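PDB 4GS1: DyP-type peroxidase from Thermobifida cellulosilytica, which probably catalyses the haem-dependent oxidation of dyes and other substrates with hydrogen peroxide, as a member of the DyP-type peroxidase family. Local coordinates for residues Arg31-Asn36 and Ser104-Ile109; Val51-Phe56 and Asp148-Val153. All blocks are in the same frame, centred on the assembly; numbering follows the deposited sequence.

Contact 1 (Arg31-Asn36 and Ser104-Ile109); sequences RRADAN and SLMVTI
The hydroxyl OG of S104 has two partners: it gives its hydrogen bond to the carbonyl oxygen of M28, in the last turn of helix 21-30, and receives a weak one from the guanidinium of R31, whose NH1 lies 2.8 Å from OG. The N-H of NH1 points poorly at the oxygen (127°), although OG lies near the guanidinium plane, at its edge. Chi1 (68°) sets R31 CG between the backbone N and carbonyl carbon, 3.4 Å from S104 OG, and a bend at chi3 (-92°) then brings NH1 to the same oxygen. Next to this pair the backbones meet directly, S104 N donating to R31 O over 2.9 Å. Since R31 is where the chain leaves the helix, these bonds tie the helix exit to the residues just ahead of strand 106-111, an outer strand of the four-stranded antiparallel sheet in the N-terminal ferredoxin-like half. Two residues after R31, the methyl of A33 points into the contact, its CB 3.4 Å from L105 O. The terminal methyl of M106 curls round to meet it, with CE 3.8 Å from A33 CB, while P41 and P48 also pack on the methionine. A water accepts from A33 N and sits 2.7 Å from L105 O, to which it probably donates. Just beyond A33 the loop bends in an Asx turn, where N36 N reaches D34 OD1 from above the carboxylate plane.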
ATOM      1  N   ARG B  31      -0.755 -12.934 -16.683  1.00 18.41           N
ATOM      2  CA  ARG B  31      -1.876 -12.884 -17.625  1.00 20.56           C
ATOM      3  C   ARG B  31      -2.524 -11.510 -17.749  1.00 21.72           C
ATOM      4  O   ARG B  31      -2.405 -10.678 -16.845  1.00 20.02           O
ATOM      5  CB  ARG B  31      -2.952 -13.873 -17.186  1.00 26.38           C
ATOM      6  CG  ARG B  31      -3.615 -13.456 -15.883  1.00 30.18           C
ATOM      7  CD  ARG B  31      -4.502 -14.547 -15.297  1.00 42.65           C
ATOM      8  NE  ARG B  31      -5.892 -14.428 -15.732  1.00 53.81           N
ATOM      9  CZ  ARG B  31      -6.762 -13.546 -15.244  1.00 53.91           C
ATOM     10  NH1 ARG B  31      -6.391 -12.677 -14.308  1.00 33.26           N
ATOM     11  NH2 ARG B  31      -8.006 -13.525 -15.702  1.00 59.10           N
ATOM     12  N   ARG B  32      -3.230 -11.294 -18.860  1.00 22.40           N
ATOM     13  CA  ARG B  32      -4.117 -10.143 -18.994  1.00 22.80           C
ATOM     14  C   ARG B  32      -5.459 -10.477 -18.356  1.00 27.05           C
ATOM     15  O   ARG B  32      -5.874 -11.632 -18.351  1.00 27.06           O
ATOM     16  CB  ARG B  32      -4.346  -9.807 -20.467  1.00 24.08           C
ATOM     17  CG  ARG B  32      -3.076  -9.610 -21.266  1.00 31.18           C
ATOM     18  CD  ARG B  32      -3.026  -8.231 -21.903  1.00 38.81           C
ATOM     19  NE  ARG B  32      -1.750  -7.991 -22.577  1.00 42.56           N
ATOM     20  CZ  ARG B  32      -0.896  -7.019 -22.268  1.00 41.95           C
ATOM     21  NH1 ARG B  32      -1.175  -6.158 -21.295  1.00 31.58           N
ATOM     22  NH2 ARG B  32       0.241  -6.900 -22.948  1.00 40.50           N
ATOM     23  N   ALA B  33      -6.146  -9.473 -17.820  1.00 20.04           N
ATOM     24  CA  ALA B  33      -7.508  -9.691 -17.338  1.00 21.30           C
ATOM     25  C   ALA B  33      -8.428  -9.974 -18.528  1.00 27.53           C
ATOM     26  O   ALA B  33      -8.103  -9.628 -19.664  1.00 27.43           O
ATOM     27  CB  ALA B  33      -8.000  -8.481 -16.558  1.00 23.26           C
ATOM     28  N   ASP B  34      -9.569 -10.610 -18.273  1.00 24.54           N
ATOM     29  CA  ASP B  34     -10.598 -10.766 -19.301  1.00 26.80           C
ATOM     30  C   ASP B  34     -11.363  -9.449 -19.449  1.00 30.27           C
ATOM     31  O   ASP B  34     -12.175  -9.084 -18.598  1.00 28.73           O
ATOM     32  CB  ASP B  34     -11.547 -11.913 -18.932  1.00 23.67           C
ATOM     33  CG  ASP B  34     -12.711 -12.062 -19.906  1.00 38.34           C
ATOM     34  OD1 ASP B  34     -12.680 -11.475 -21.014  1.00 33.17           O
ATOM     35  OD2 ASP B  34     -13.670 -12.783 -19.557  1.00 42.80           O
ATOM     36  N   ALA B  35     -11.105  -8.724 -20.531  1.00 30.86           N
ATOM     37  CA  ALA B  35     -11.693  -7.397 -20.685  1.00 36.12           C
ATOM     38  C   ALA B  35     -13.179  -7.466 -21.030  1.00 34.76           C
ATOM     39  O   ALA B  35     -13.877  -6.449 -20.985  1.00 33.06           O
ATOM     40  CB  ALA B  35     -10.931  -6.589 -21.728  1.00 37.71           C
ATOM     41  N   ASN B  36     -13.653  -8.662 -21.378  1.00 29.49           N
ATOM     42  CA  ASN B  36     -15.058  -8.868 -21.735  1.00 35.15           C
ATOM     43  C   ASN B  36     -15.916  -9.390 -20.580  1.00 31.78           C
ATOM     44  O   ASN B  36     -17.080  -9.742 -20.772  1.00 29.18           O
ATOM     45  CB  ASN B  36     -15.179  -9.813 -22.935  1.00 38.80           C
ATOM     46  CG  ASN B  36     -14.706  -9.178 -24.230  1.00 49.58           C
ATOM     47  OD1 ASN B  36     -14.982  -8.008 -24.500  1.00 48.50           O
ATOM     48  ND2 ASN B  36     -13.992  -9.951 -25.040  1.00 54.64           N
ATOM     49  N   SER B 104      -2.798  -8.755 -14.691  1.00 14.44           N
ATOM     50  CA  SER B 104      -4.257  -8.822 -14.539  1.00 15.27           C
ATOM     51  C   SER B 104      -4.913  -7.455 -14.369  1.00 17.09           C
ATOM     52  O   SER B 104      -5.920  -7.334 -13.660  1.00 16.69           O
ATOM     53  CB  SER B 104      -4.640  -9.716 -13.351  1.00 17.11           C
ATOM     54  OG  SER B 104      -4.250 -11.066 -13.583  1.00 18.18           O
ATOM     55  N   LEU B 105      -4.347  -6.434 -15.012  1.00 17.15           N
ATOM     56  CA  LEU B 105      -4.842  -5.060 -14.855  1.00 16.56           C
ATOM     57  C   LEU B 105      -6.284  -4.942 -15.322  1.00 17.37           C
ATOM     58  O   LEU B 105      -6.616  -5.349 -16.432  1.00 18.25           O
ATOM     59  CB  LEU B 105      -3.952  -4.082 -15.626  1.00 17.52           C
ATOM     60  CG  LEU B 105      -4.400  -2.624 -15.656  1.00 15.93           C
ATOM     61  CD1 LEU B 105      -4.481  -2.080 -14.230  1.00 20.23           C
ATOM     62  CD2 LEU B 105      -3.420  -1.800 -16.492  1.00 13.87           C
ATOM     63  N   MET B 106      -7.141  -4.395 -14.464  1.00 13.75           N
ATOM     64  CA  MET B 106      -8.557  -4.270 -14.780  1.00 13.92           C
ATOM     65  C   MET B 106      -9.130  -2.963 -14.255  1.00 16.79           C
ATOM     66  O   MET B 106      -8.745  -2.499 -13.175  1.00 15.94           O
ATOM     67  CB  MET B 106      -9.343  -5.464 -14.214  1.00 15.10           C
ATOM     68  CG  MET B 106      -9.050  -5.773 -12.741  1.00 15.50           C
ATOM     69  SD  MET B 106     -10.025  -7.175 -12.104  1.00 18.52           S
ATOM     70  CE  MET B 106      -9.358  -8.543 -13.040  1.00 22.81           C
ATOM     71  N   VAL B 107     -10.053  -2.384 -15.023  1.00 14.37           N
ATOM     72  CA  VAL B 107     -10.673  -1.096 -14.707  1.00 13.10           C
ATOM     73  C   VAL B 107     -12.199  -1.223 -14.698  1.00 15.55           C
ATOM     74  O   VAL B 107     -12.789  -1.723 -15.664  1.00 17.65           O
ATOM     75  CB  VAL B 107     -10.262  -0.003 -15.739  1.00 15.05           C
ATOM     76  CG1 VAL B 107     -10.868   1.345 -15.361  1.00 18.26           C
ATOM     77  CG2 VAL B 107      -8.744   0.115 -15.823  1.00 16.44           C
ATOM     78  N   THR B 108     -12.825  -0.779 -13.607  1.00 13.66           N
ATOM     79  CA  THR B 108     -14.279  -0.759 -13.457  1.00 15.38           C
ATOM     80  C   THR B 108     -14.762   0.683 -13.362  1.00 16.20           C
ATOM     81  O   THR B 108     -14.165   1.485 -12.643  1.00 16.76           O
ATOM     82  CB  THR B 108     -14.705  -1.448 -12.152  1.00 18.01           C
ATOM     83  OG1 THR B 108     -13.937  -2.640 -11.957  1.00 17.25           O
ATOM     84  CG2 THR B 108     -16.202  -1.787 -12.177  1.00 17.52           C
ATOM     85  N   ILE B 109     -15.851   1.012 -14.057  1.00 13.45           N
ATOM     86  CA  ILE B 109     -16.360   2.382 -14.080  1.00 13.72           C
ATOM     87  C   ILE B 109     -17.771   2.458 -13.484  1.00 17.52           C
ATOM     88  O   ILE B 109     -18.673   1.733 -13.905  1.00 17.99           O
ATOM     89  CB  ILE B 109     -16.388   2.948 -15.532  1.00 15.24           C
ATOM     90  CG1 ILE B 109     -14.987   2.914 -16.163  1.00 17.04           C
ATOM     91  CG2 ILE B 109     -16.931   4.354 -15.542  1.00 15.37           C
ATOM     92  CD1 ILE B 109     -14.997   3.224 -17.681  1.00 21.50           C
TER
HETATM   93  O   HOH W   1      -5.234  -6.697 -18.359  1.00 20.68           O

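Contact 2 (Val51-Phe56 and Asp148-Val153); sequences VHVIAF and DLMLQV
F56 and L151 interlock on one face of an antiparallel strand pair, the aromatic ring crossing the leucine with its CE2 3.8 Å from L151 CG. With CG anti to the carbonyl carbon (chi1 -60°), the ring leans back along its own strand, and the methyl CG2 of I54 rests 3.3 Å above the ring plane, offset toward the rim. L149 O lies in plane at the ring edge. Nearer the backbone, F56 CB meets L149 CB at 4.2 Å. An alanine at F56 would probably open a gap beside L151 and leave the I54 methyl without the ring face it packs on. Farther along, I54 CD1 lies loosely against V153 CG2, at 4.4 Å, and sits over the rim of the H52 imidazole. On the reverse face V51 turns CG2 anti to its backbone N, against the aliphatic stem of Q152 (V51 CG2 to Q152 CG 3.7 Å). Regular backbone bonds hold the pair until F56, where a classic beta bulge sets both D148 and L149 opposite one residue: F56 O takes a bond from L149 N at 3.0 Å and only a weak one from D148 N. Helix 66-90, through A76, L77 and W80, and helix 158-172, through V165, L168 and L161, cover the H52, I54 and F56 face. The V51, V53 and Q152 face packs on L339, M341 and W343 of strand 334-344, while strands 176-185 and 106-111 flank the pair within the sheet.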
ATOM      1  N   VAL B  51      -5.782  -3.202  -5.159  1.00 11.71           N
ATOM      2  CA  VAL B  51      -6.875  -2.372  -5.665  1.00 11.39           C
ATOM      3  C   VAL B  51      -6.656  -0.910  -5.288  1.00 11.72           C
ATOM      4  O   VAL B  51      -6.007  -0.608  -4.292  1.00 12.93           O
ATOM      5  CB  VAL B  51      -8.260  -2.840  -5.121  1.00 12.57           C
ATOM      6  CG1 VAL B  51      -8.477  -2.373  -3.662  1.00 13.46           C
ATOM      7  CG2 VAL B  51      -9.402  -2.335  -6.009  1.00 12.73           C
ATOM      8  N   HIS B  52      -7.173  -0.007  -6.113  1.00 11.33           N
ATOM      9  CA  HIS B  52      -7.250   1.405  -5.742  1.00 11.21           C
ATOM     10  C   HIS B  52      -8.648   1.841  -6.137  1.00 12.04           C
ATOM     11  O   HIS B  52      -9.011   1.805  -7.317  1.00 13.55           O
ATOM     12  CB  HIS B  52      -6.171   2.230  -6.472  1.00 13.43           C
ATOM     13  CG  HIS B  52      -5.854   3.543  -5.817  1.00 14.24           C
ATOM     14  ND1 HIS B  52      -4.631   4.177  -5.969  1.00 14.51           N
ATOM     15  CD2 HIS B  52      -6.596   4.352  -5.019  1.00 13.87           C
ATOM     16  CE1 HIS B  52      -4.636   5.308  -5.288  1.00 13.96           C
ATOM     17  NE2 HIS B  52      -5.816   5.442  -4.699  1.00 13.29           N
ATOM     18  N   VAL B  53      -9.456   2.200  -5.141  1.00 11.67           N
ATOM     19  CA  VAL B  53     -10.810   2.668  -5.404  1.00 12.16           C
ATOM     20  C   VAL B  53     -10.793   4.177  -5.320  1.00 14.30           C
ATOM     21  O   VAL B  53     -10.294   4.735  -4.344  1.00 13.53           O
ATOM     22  CB  VAL B  53     -11.794   2.088  -4.378  1.00 13.81           C
ATOM     23  CG1 VAL B  53     -13.193   2.639  -4.620  1.00 13.90           C
ATOM     24  CG2 VAL B  53     -11.814   0.573  -4.495  1.00 14.32           C
ATOM     25  N   ILE B  54     -11.293   4.840  -6.358  1.00 12.29           N
ATOM     26  CA  ILE B  54     -11.263   6.301  -6.399  1.00 11.79           C
ATOM     27  C   ILE B  54     -12.649   6.850  -6.683  1.00 11.95           C
ATOM     28  O   ILE B  54     -13.272   6.492  -7.686  1.00 14.79           O
ATOM     29  CB  ILE B  54     -10.300   6.817  -7.496  1.00 14.78           C
ATOM     30  CG1 ILE B  54      -8.933   6.141  -7.359  1.00 18.84           C
ATOM     31  CG2 ILE B  54     -10.139   8.344  -7.396  1.00 15.06           C
ATOM     32  CD1 ILE B  54      -8.260   5.852  -8.676  1.00 30.02           C
ATOM     33  N   ALA B  55     -13.131   7.726  -5.803  1.00 13.48           N
ATOM     34  CA  ALA B  55     -14.411   8.395  -6.028  1.00 14.78           C
ATOM     35  C   ALA B  55     -14.139   9.806  -6.528  1.00 12.50           C
ATOM     36  O   ALA B  55     -13.241  10.486  -6.026  1.00 13.81           O
ATOM     37  CB  ALA B  55     -15.236   8.434  -4.731  1.00 14.39           C
ATOM     38  N   PHE B  56     -14.890  10.236  -7.540  1.00 13.66           N
ATOM     39  CA  PHE B  56     -14.696  11.569  -8.133  1.00 16.51           C
ATOM     40  C   PHE B  56     -15.975  12.381  -8.074  1.00 19.34           C
ATOM     41  O   PHE B  56     -17.069  11.819  -8.113  1.00 16.83           O
ATOM     42  CB  PHE B  56     -14.369  11.454  -9.625  1.00 17.79           C
ATOM     43  CG  PHE B  56     -13.118  10.665  -9.948  1.00 15.56           C
ATOM     44  CD1 PHE B  56     -11.928  11.322 -10.256  1.00 15.81           C
ATOM     45  CD2 PHE B  56     -13.145   9.274 -10.012  1.00 14.04           C
ATOM     46  CE1 PHE B  56     -10.789  10.600 -10.599  1.00 17.02           C
ATOM     47  CE2 PHE B  56     -12.007   8.549 -10.346  1.00 14.03           C
ATOM     48  CZ  PHE B  56     -10.831   9.206 -10.635  1.00 15.16           C
ATOM     49  N   ASP B 148     -19.825  11.428  -7.320  1.00 12.57           N
ATOM     50  CA  ASP B 148     -20.571  11.404  -8.583  1.00 13.54           C
ATOM     51  C   ASP B 148     -20.173  10.213  -9.461  1.00 14.72           C
ATOM     52  O   ASP B 148     -21.004   9.664 -10.198  1.00 17.85           O
ATOM     53  CB  ASP B 148     -20.321  12.685  -9.386  1.00 14.48           C
ATOM     54  CG  ASP B 148     -20.885  13.934  -8.728  1.00 17.46           C
ATOM     55  OD1 ASP B 148     -21.837  13.851  -7.914  1.00 19.19           O
ATOM     56  OD2 ASP B 148     -20.366  15.026  -9.049  1.00 17.77           O
ATOM     57  N   LEU B 149     -18.897   9.840  -9.394  1.00 15.08           N
ATOM     58  CA  LEU B 149     -18.302   8.849 -10.289  1.00 15.54           C
ATOM     59  C   LEU B 149     -17.282   8.001  -9.539  1.00 13.92           C
ATOM     60  O   LEU B 149     -16.748   8.429  -8.513  1.00 15.95           O
ATOM     61  CB  LEU B 149     -17.595   9.546 -11.458  1.00 15.66           C
ATOM     62  CG  LEU B 149     -18.490  10.335 -12.411  1.00 13.49           C
ATOM     63  CD1 LEU B 149     -17.669  11.364 -13.200  1.00 16.56           C
ATOM     64  CD2 LEU B 149     -19.214   9.378 -13.347  1.00 18.12           C
ATOM     65  N   MET B 150     -16.996   6.815 -10.073  0.53 15.67           N
ATOM     66  CA  MET B 150     -16.085   5.880  -9.422  0.53 16.10           C
ATOM     67  C   MET B 150     -15.191   5.153 -10.430  0.53 16.41           C
ATOM     68  O   MET B 150     -15.643   4.765 -11.510  0.53 14.78           O
ATOM     69  CB  MET B 150     -16.905   4.867  -8.613  0.53 18.09           C
ATOM     70  CG  MET B 150     -16.103   3.890  -7.793  0.53 24.50           C
ATOM     71  SD  MET B 150     -15.615   2.419  -8.706  0.53 20.59           S
ATOM     72  CE  MET B 150     -17.159   1.910  -9.449  0.53 25.91           C
ATOM     73  N   LEU B 151     -13.919   4.978 -10.076  1.00 16.09           N
ATOM     74  CA  LEU B 151     -13.059   4.016 -10.766  1.00 14.61           C
ATOM     75  C   LEU B 151     -12.591   2.981  -9.737  1.00 16.54           C
ATOM     76  O   LEU B 151     -12.189   3.338  -8.629  1.00 16.26           O
ATOM     77  CB  LEU B 151     -11.841   4.680 -11.416  1.00 14.28           C
ATOM     78  CG  LEU B 151     -12.082   5.550 -12.650  1.00 14.54           C
ATOM     79  CD1 LEU B 151     -10.764   6.172 -13.110  1.00 17.00           C
ATOM     80  CD2 LEU B 151     -12.700   4.713 -13.765  1.00 15.38           C
ATOM     81  N   GLN B 152     -12.679   1.699 -10.088  1.00 13.13           N
ATOM     82  CA  GLN B 152     -11.994   0.655  -9.333  1.00 12.14           C
ATOM     83  C   GLN B 152     -10.891   0.172 -10.261  1.00 15.48           C
ATOM     84  O   GLN B 152     -11.167  -0.293 -11.365  1.00 14.80           O
ATOM     85  CB  GLN B 152     -12.928  -0.509  -8.980  1.00 11.97           C
ATOM     86  CG  GLN B 152     -12.212  -1.662  -8.243  1.00 11.38           C
ATOM     87  CD  GLN B 152     -13.083  -2.887  -8.030  1.00 15.31           C
ATOM     88  OE1 GLN B 152     -13.781  -3.351  -8.943  1.00 20.65           O
ATOM     89  NE2 GLN B 152     -13.032  -3.429  -6.831  1.00 11.12           N
ATOM     90  N   VAL B 153      -9.642   0.309  -9.830  1.00 11.90           N
ATOM     91  CA  VAL B 153      -8.516  -0.134 -10.638  1.00 12.02           C
ATOM     92  C   VAL B 153      -7.823  -1.250  -9.874  1.00 14.78           C
ATOM     93  O   VAL B 153      -7.539  -1.106  -8.688  1.00 14.30           O
ATOM     94  CB  VAL B 153      -7.531   1.019 -10.921  1.00 15.87           C
ATOM     95  CG1 VAL B 153      -6.555   0.622 -12.027  1.00 16.26           C
ATOM     96  CG2 VAL B 153      -8.277   2.297 -11.316  1.00 16.29           C
TER

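In the fold
Strand 149-155 joins the two contacts, lying between strand 106-111 of contact 1 and strand 50-58 of contact 2 in one antiparallel sheet. Their centres are 15 Å apart, yet they touch: T108 N probably hydrogen-bonds to Q152 O at 2.8 Å, and I109 CG1 packs on L151 CD2 at 3.8 Å. Along the chain the segments alternate: 51-56 lies between the two of contact 1, and 104-109 between the two of contact 2. Contact 1 fastens the loop at the outer edge of the sheet; contact 2 forms its buried middle. The haem pocket is built from residues between 201 and 371, so neither contact contributes to it directly.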